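Local coordinates for MYB proto-oncogene protein (Mus musculus, PDB 1GVD) that probably regulates transcription by binding DNA through Myb repeats, the second of which, R2, is the small three-helix domain described here, at residues Gly4-Glu9 against Lys31-Arg36; Gln12-Leu17 against Ser27-His32. The protein carries 1 engineered substitution. All coordinates share one frame; numbering follows the deposited sequence.

Interaction 1 (Gly4-Glu9 against Lys31-Arg36). With SO4 (sulfate ion), chain C.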
loop_
_atom_site.group_PDB
_atom_site.type_symbol
_atom_site.label_atom_id
_atom_site.label_comp_id
_atom_site.label_asym_id
_atom_site.label_seq_id
_atom_site.Cartn_x
_atom_site.Cartn_y
_atom_site.Cartn_z
ATOM N N GLY A 4 -1.478 -9.797 -7.587
ATOM C CA GLY A 4 -1.924 -10.672 -6.521
ATOM C C GLY A 4 -1.025 -10.524 -5.310
ATOM O O GLY A 4 -1.106 -9.522 -4.599
ATOM N N PRO A 5 -0.149 -11.505 -5.051
ATOM C CA PRO A 5 0.763 -11.455 -3.906
ATOM C C PRO A 5 1.651 -10.216 -3.927
ATOM O O PRO A 5 2.050 -9.742 -4.991
ATOM C CB PRO A 5 1.577 -12.739 -4.058
ATOM C CG PRO A 5 0.619 -13.665 -4.737
ATOM C CD PRO A 5 0.004 -12.775 -5.783
ATOM N N TRP A 6 1.950 -9.693 -2.744
ATOM C CA TRP A 6 2.802 -8.519 -2.613
ATOM C C TRP A 6 4.270 -8.916 -2.596
ATOM O O TRP A 6 4.645 -9.909 -1.970
ATOM C CB TRP A 6 2.492 -7.777 -1.311
ATOM C CG TRP A 6 1.211 -7.022 -1.338
ATOM C CD1 TRP A 6 -0.050 -7.539 -1.300
ATOM C CD2 TRP A 6 1.064 -5.605 -1.441
ATOM N NE1 TRP A 6 -0.977 -6.530 -1.376
ATOM C CE2 TRP A 6 -0.321 -5.329 -1.463
ATOM C CE3 TRP A 6 1.969 -4.539 -1.518
ATOM C CZ2 TRP A 6 -0.825 -4.028 -1.562
ATOM C CZ3 TRP A 6 1.469 -3.244 -1.614
ATOM C CH2 TRP A 6 0.083 -3.002 -1.635
ATOM N N THR A 7 5.097 -8.144 -3.291
ATOM C CA THR A 7 6.533 -8.393 -3.310
ATOM C C THR A 7 7.171 -7.533 -2.224
ATOM O O THR A 7 6.559 -6.576 -1.732
ATOM C CB THR A 7 7.164 -7.997 -4.651
ATOM O OG1 THR A 7 6.984 -6.590 -4.861
ATOM C CG2 THR A 7 6.529 -8.771 -5.794
ATOM N N LYS A 8 8.398 -7.872 -1.850
ATOM C CA LYS A 8 9.116 -7.118 -0.835
ATOM C C LYS A 8 9.347 -5.688 -1.311
ATOM O O LYS A 8 9.381 -4.757 -0.505
ATOM C CB LYS A 8 10.461 -7.787 -0.532
ATOM C CG LYS A 8 10.339 -9.218 -0.037
ATOM C CD LYS A 8 11.707 -9.865 0.120
ATOM C CE LYS A 8 11.584 -11.312 0.565
ATOM N NZ LYS A 8 12.914 -11.966 0.697
ATOM N N GLU A 9 9.505 -5.511 -2.622
ATOM C CA GLU A 9 9.725 -4.182 -3.177
ATOM C C GLU A 9 8.471 -3.329 -3.006
ATOM O O GLU A 9 8.556 -2.146 -2.668
ATOM C CB GLU A 9 10.117 -4.271 -4.660
ATOM C CG GLU A 9 11.492 -4.898 -4.907
ATOM C CD GLU A 9 11.497 -6.415 -4.790
ATOM O OE1 GLU A 9 12.590 -6.988 -4.584
ATOM O OE2 GLU A 9 10.426 -7.042 -4.919
ATOM N N LYS A 31 -2.074 5.289 -6.436
ATOM C CA LYS A 31 -1.707 5.849 -7.731
ATOM C C LYS A 31 -0.219 5.642 -8.017
ATOM O O LYS A 31 0.208 5.656 -9.172
ATOM C CB LYS A 31 -2.041 7.342 -7.756
ATOM C CG LYS A 31 -2.063 7.966 -9.139
ATOM C CD LYS A 31 -2.430 9.443 -9.064
ATOM C CE LYS A 31 -3.750 9.661 -8.333
ATOM N NZ LYS A 31 -4.881 8.936 -8.976
ATOM N N HIS A 32 0.562 5.441 -6.957
ATOM C CA HIS A 32 2.004 5.246 -7.073
ATOM C C HIS A 32 2.425 3.780 -7.080
ATOM O O HIS A 32 3.618 3.475 -7.131
ATOM C CB HIS A 32 2.711 5.966 -5.922
ATOM C CG HIS A 32 2.476 7.442 -5.904
ATOM N ND1 HIS A 32 3.125 8.311 -6.754
ATOM C CD2 HIS A 32 1.637 8.201 -5.159
ATOM C CE1 HIS A 32 2.697 9.541 -6.534
ATOM N NE2 HIS A 32 1.794 9.502 -5.571
ATOM N N LEU A 33 1.451 2.877 -7.018
ATOM C CA LEU A 33 1.725 1.443 -7.016
ATOM C C LEU A 33 0.989 0.761 -8.162
ATOM O O LEU A 33 -0.218 0.542 -8.096
ATOM C CB LEU A 33 1.295 0.824 -5.685
ATOM C CG LEU A 33 2.091 1.272 -4.456
ATOM C CD1 LEU A 33 1.381 0.831 -3.187
ATOM C CD2 LEU A 33 3.494 0.690 -4.516
ATOM N N LYS A 34 1.732 0.429 -9.211
ATOM C CA LYS A 34 1.174 -0.220 -10.389
ATOM C C LYS A 34 0.397 -1.485 -10.029
ATOM O O LYS A 34 0.888 -2.330 -9.283
ATOM C CB LYS A 34 2.307 -0.577 -11.354
ATOM C CG LYS A 34 1.864 -0.897 -12.770
ATOM C CD LYS A 34 1.416 0.358 -13.499
ATOM C CE LYS A 34 1.084 0.063 -14.951
ATOM N NZ LYS A 34 0.702 1.294 -15.694
ATOM N N GLY A 35 -0.820 -1.605 -10.553
ATOM C CA GLY A 35 -1.623 -2.788 -10.298
ATOM C C GLY A 35 -2.279 -2.909 -8.935
ATOM O O GLY A 35 -2.729 -3.992 -8.562
ATOM N N ARG A 36 -2.336 -1.809 -8.190
ATOM C CA ARG A 36 -2.957 -1.817 -6.866
ATOM C C ARG A 36 -4.041 -0.755 -6.753
ATOM O O ARG A 36 -3.948 0.305 -7.372
ATOM C CB ARG A 36 -1.916 -1.541 -5.773
ATOM C CG ARG A 36 -0.798 -2.560 -5.662
ATOM C CD ARG A 36 -1.316 -3.929 -5.277
ATOM N NE ARG A 36 -0.230 -4.902 -5.220
ATOM C CZ ARG A 36 -0.401 -6.206 -5.039
ATOM N NH1 ARG A 36 -1.622 -6.707 -4.891
ATOM N NH2 ARG A 36 0.649 -7.012 -5.020
HETATM S S SO4 C . -2.653 0.294 -13.004
HETATM O O1 SO4 C . -3.618 -0.592 -12.326
HETATM O O2 SO4 C . -3.374 1.424 -13.620
HETATM O O3 SO4 C . -1.682 0.808 -12.021
HETATM O O4 SO4 C . -1.940 -0.462 -14.050
#

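Interaction 2 (Gln12-Leu17 against Ser27-His32). Engineered in segment 12-17: L14 (natural residue Val). Unlike the reference sequence in segment 12-17: K16 (reference Gln).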
loop_
_atom_site.group_PDB
_atom_site.type_symbol
_atom_site.label_atom_id
_atom_site.label_comp_id
_atom_site.label_asym_id
_atom_site.label_seq_id
_atom_site.Cartn_x
_atom_site.Cartn_y
_atom_site.Cartn_z
ATOM N N GLN A 12 8.061 -2.257 0.648
ATOM C CA GLN A 12 8.954 -1.164 0.998
ATOM C C GLN A 12 8.425 0.160 0.455
ATOM O O GLN A 12 8.471 1.181 1.142
ATOM C CB GLN A 12 10.362 -1.426 0.461
ATOM C CG GLN A 12 11.384 -0.408 0.942
ATOM C CD GLN A 12 11.552 -0.421 2.451
ATOM O OE1 GLN A 12 12.089 -1.372 3.020
ATOM N NE2 GLN A 12 11.082 0.633 3.107
ATOM N N ARG A 13 7.925 0.152 -0.777
ATOM C CA ARG A 13 7.376 1.373 -1.360
ATOM C C ARG A 13 6.141 1.833 -0.587
ATOM O O ARG A 13 5.956 3.032 -0.361
ATOM C CB ARG A 13 7.011 1.154 -2.832
ATOM C CG ARG A 13 8.204 0.860 -3.731
ATOM C CD ARG A 13 7.756 0.453 -5.130
ATOM N NE ARG A 13 7.021 1.515 -5.815
ATOM C CZ ARG A 13 7.573 2.631 -6.279
ATOM N NH1 ARG A 13 8.873 2.841 -6.138
ATOM N NH2 ARG A 13 6.822 3.541 -6.885
ATOM N N LEU A 14 5.302 0.889 -0.170
ATOM C CA LEU A 14 4.102 1.241 0.578
ATOM C C LEU A 14 4.481 1.900 1.898
ATOM O O LEU A 14 3.847 2.866 2.316
ATOM C CB LEU A 14 3.242 -0.002 0.824
ATOM C CG LEU A 14 1.935 0.223 1.593
ATOM C CD1 LEU A 14 1.084 1.269 0.893
ATOM C CD2 LEU A 14 1.184 -1.093 1.706
ATOM N N ILE A 15 5.516 1.389 2.555
ATOM C CA ILE A 15 5.969 1.972 3.814
ATOM C C ILE A 15 6.342 3.440 3.593
ATOM O O ILE A 15 5.939 4.314 4.363
ATOM C CB ILE A 15 7.188 1.198 4.373
ATOM C CG1 ILE A 15 6.717 -0.143 4.939
ATOM C CG2 ILE A 15 7.900 2.020 5.446
ATOM C CD1 ILE A 15 7.846 -1.066 5.362
ATOM N N LYS A 16 7.095 3.713 2.530
ATOM C CA LYS A 16 7.499 5.082 2.221
ATOM C C LYS A 16 6.315 5.977 1.859
ATOM O O LYS A 16 6.279 7.150 2.236
ATOM C CB LYS A 16 8.520 5.085 1.082
ATOM C CG LYS A 16 9.861 4.487 1.466
ATOM C CD LYS A 16 10.858 4.579 0.325
ATOM C CE LYS A 16 12.235 4.107 0.759
ATOM N NZ LYS A 16 12.775 4.935 1.875
ATOM N N LEU A 17 5.344 5.431 1.133
ATOM C CA LEU A 17 4.177 6.213 0.745
ATOM C C LEU A 17 3.302 6.560 1.950
ATOM O O LEU A 17 2.744 7.652 2.023
ATOM C CB LEU A 17 3.372 5.468 -0.324
ATOM C CG LEU A 17 4.067 5.463 -1.690
ATOM C CD1 LEU A 17 3.463 4.388 -2.582
ATOM C CD2 LEU A 17 3.942 6.841 -2.332
ATOM N N SER A 27 -6.265 6.290 -1.891
ATOM C CA SER A 27 -6.402 6.465 -3.334
ATOM C C SER A 27 -5.153 7.112 -3.932
ATOM O O SER A 27 -4.691 6.714 -5.002
ATOM C CB SER A 27 -7.633 7.320 -3.654
ATOM O OG SER A 27 -8.820 6.671 -3.234
ATOM N N VAL A 28 -4.606 8.101 -3.235
ATOM C CA VAL A 28 -3.408 8.793 -3.700
ATOM C C VAL A 28 -2.210 7.846 -3.627
ATOM O O VAL A 28 -1.379 7.800 -4.532
ATOM C CB VAL A 28 -3.118 10.041 -2.841
ATOM C CG1 VAL A 28 -1.923 10.795 -3.400
ATOM C CG2 VAL A 28 -4.343 10.938 -2.803
ATOM N N ILE A 29 -2.131 7.088 -2.539
ATOM C CA ILE A 29 -1.048 6.131 -2.354
ATOM C C ILE A 29 -1.056 5.080 -3.467
ATOM O O ILE A 29 -0.017 4.786 -4.056
ATOM C CB ILE A 29 -1.167 5.449 -0.970
ATOM C CG1 ILE A 29 -0.753 6.443 0.116
ATOM C CG2 ILE A 29 -0.315 4.177 -0.914
ATOM C CD1 ILE A 29 -0.952 5.940 1.534
ATOM N N ALA A 30 -2.234 4.539 -3.771
ATOM C CA ALA A 30 -2.362 3.513 -4.803
ATOM C C ALA A 30 -1.945 3.990 -6.190
ATOM O O ALA A 30 -1.511 3.194 -7.024
ATOM C CB ALA A 30 -3.795 2.994 -4.843
ATOM N N LYS A 31 -2.074 5.289 -6.436
ATOM C CA LYS A 31 -1.707 5.849 -7.731
ATOM C C LYS A 31 -0.219 5.642 -8.017
ATOM O O LYS A 31 0.208 5.656 -9.172
ATOM C CB LYS A 31 -2.041 7.342 -7.756
ATOM C CG LYS A 31 -2.063 7.966 -9.139
ATOM C CD LYS A 31 -2.430 9.443 -9.064
ATOM C CE LYS A 31 -3.750 9.661 -8.333
ATOM N NZ LYS A 31 -4.881 8.936 -8.976
ATOM N N HIS A 32 0.562 5.441 -6.957
ATOM C CA HIS A 32 2.004 5.246 -7.073
ATOM C C HIS A 32 2.425 3.780 -7.080
ATOM O O HIS A 32 3.618 3.475 -7.131
ATOM C CB HIS A 32 2.711 5.966 -5.922
ATOM C CG HIS A 32 2.476 7.442 -5.904
ATOM N ND1 HIS A 32 3.125 8.311 -6.754
ATOM C CD2 HIS A 32 1.637 8.201 -5.159
ATOM C CE1 HIS A 32 2.697 9.541 -6.534
ATOM N NE2 HIS A 32 1.794 9.502 -5.571
#

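Interaction 1 (Gly4-Glu9 against Lys31-Arg36)
G4 and P5 meet R36 where the lead-in to a helix faces a loop, the CA atoms of G4 and G35 lying 8.7 Å apart. Segment 4-9 runs into helix 8-21, with T7 as its N-cap; 31-36 makes a type II beta turn from L33 to R36, and a sulfate ion, probably from the crystallisation liquor, accepts a hydrogen bond from G35 N. Side-chain contact rests on R36, whose chain bends at chi2 (-63°). Its guanidinium grips G4 O end-on with two hydrogen bonds: NH1 is 2.9 Å from G4 O, and NH2, approaching from the same face of that carbonyl, is 3.1 Å from G4 O. NH2 also makes a weak bond to P5 O, and both oxygens lie in the guanidinium plane. One flat face stacks on the indole of W6 with the planes 5° apart. CZ sits over the five-membered ring, a cation-pi contact, and CD lies off-centre over the six-membered ring. At the indole edge, L33 CD1 approaches W6 CH2. NE also forms a salt bridge with E10 of helix 8-21, which probably helps to hold the guanidinium. W6 is the first of the regularly spaced tryptophans that mark the Myb repeat.

Interaction 2 (Gln12-Leu17 against Ser27-His32)
Helix 8-21 packs L14 and L17 against I29 of helix 26-30, joining the first two helices of the Myb repeat, whose three-helix fold is related to the helix-turn-helix. The backbones come nearest at L17 and I29, with 6.1 Å between their CA atoms. I29 points into the interface and offers its CG2 branch to two leucines: CG2 lies 3.7 Å from L14 CD1 and 4.0 Å from L17 CB. L14, an engineered residue that replaces valine, meets I29 at about a right angle. Its CB is not aimed at helix 26-30, yet the end of the side chain comes nearer and brings CD1 to I29. Beyond this contact L14 also packs on C41, R44 and L49 of helix 38-49.

Beside this apolar patch, R13 can add a polar contact from the exposed flank. In one of its two conformers, R13 NH2 makes a nearly straight hydrogen bond of 3.2 Å to H32 O, which lies at the edge of the guanidinium and close to its plane; with the side chain split, this tie is doubtful as a permanent one.

L17 carries the largest share of the contact and divides its two methyls. Its CG stands anti to the carbonyl carbon and beside the backbone N (chi1 -72°), and the branched end bridges I29 and H32. An alanine here would probably leave a gap beside H32 CB and its ring, since CB would still meet I29 CG2 but both methyls would be gone, and the imidazole would lose apolar packing that helps to hold it. CD1 reaches the backbone of helix 26-30, 3.8 Å from I29 O, and also touches H32 CB. CD2 lies against the imidazole, 3.9 Å from H32 CD2, approaching the ring obliquely.

From the N terminus, the chain passes through 4-9 into helix 8-21, whose 12-17 portion opens interaction 2; helix 26-30 and the residues after it close that contact at 27-32, and the loop 31-36, with its turn at L33-R36, then closes interaction 1. The shorter loop therefore nests inside the longer one, save that K31 and H32 belong to both. Interaction 2 ties together the first two helices, whereas interaction 1 brings the N-terminal arm back to the link before helix 38-49. The two touch directly: L33 packs on R13 and L17, W6 on L14. Both L14 and L33 also reach C41, so the third helix completes the same compact core.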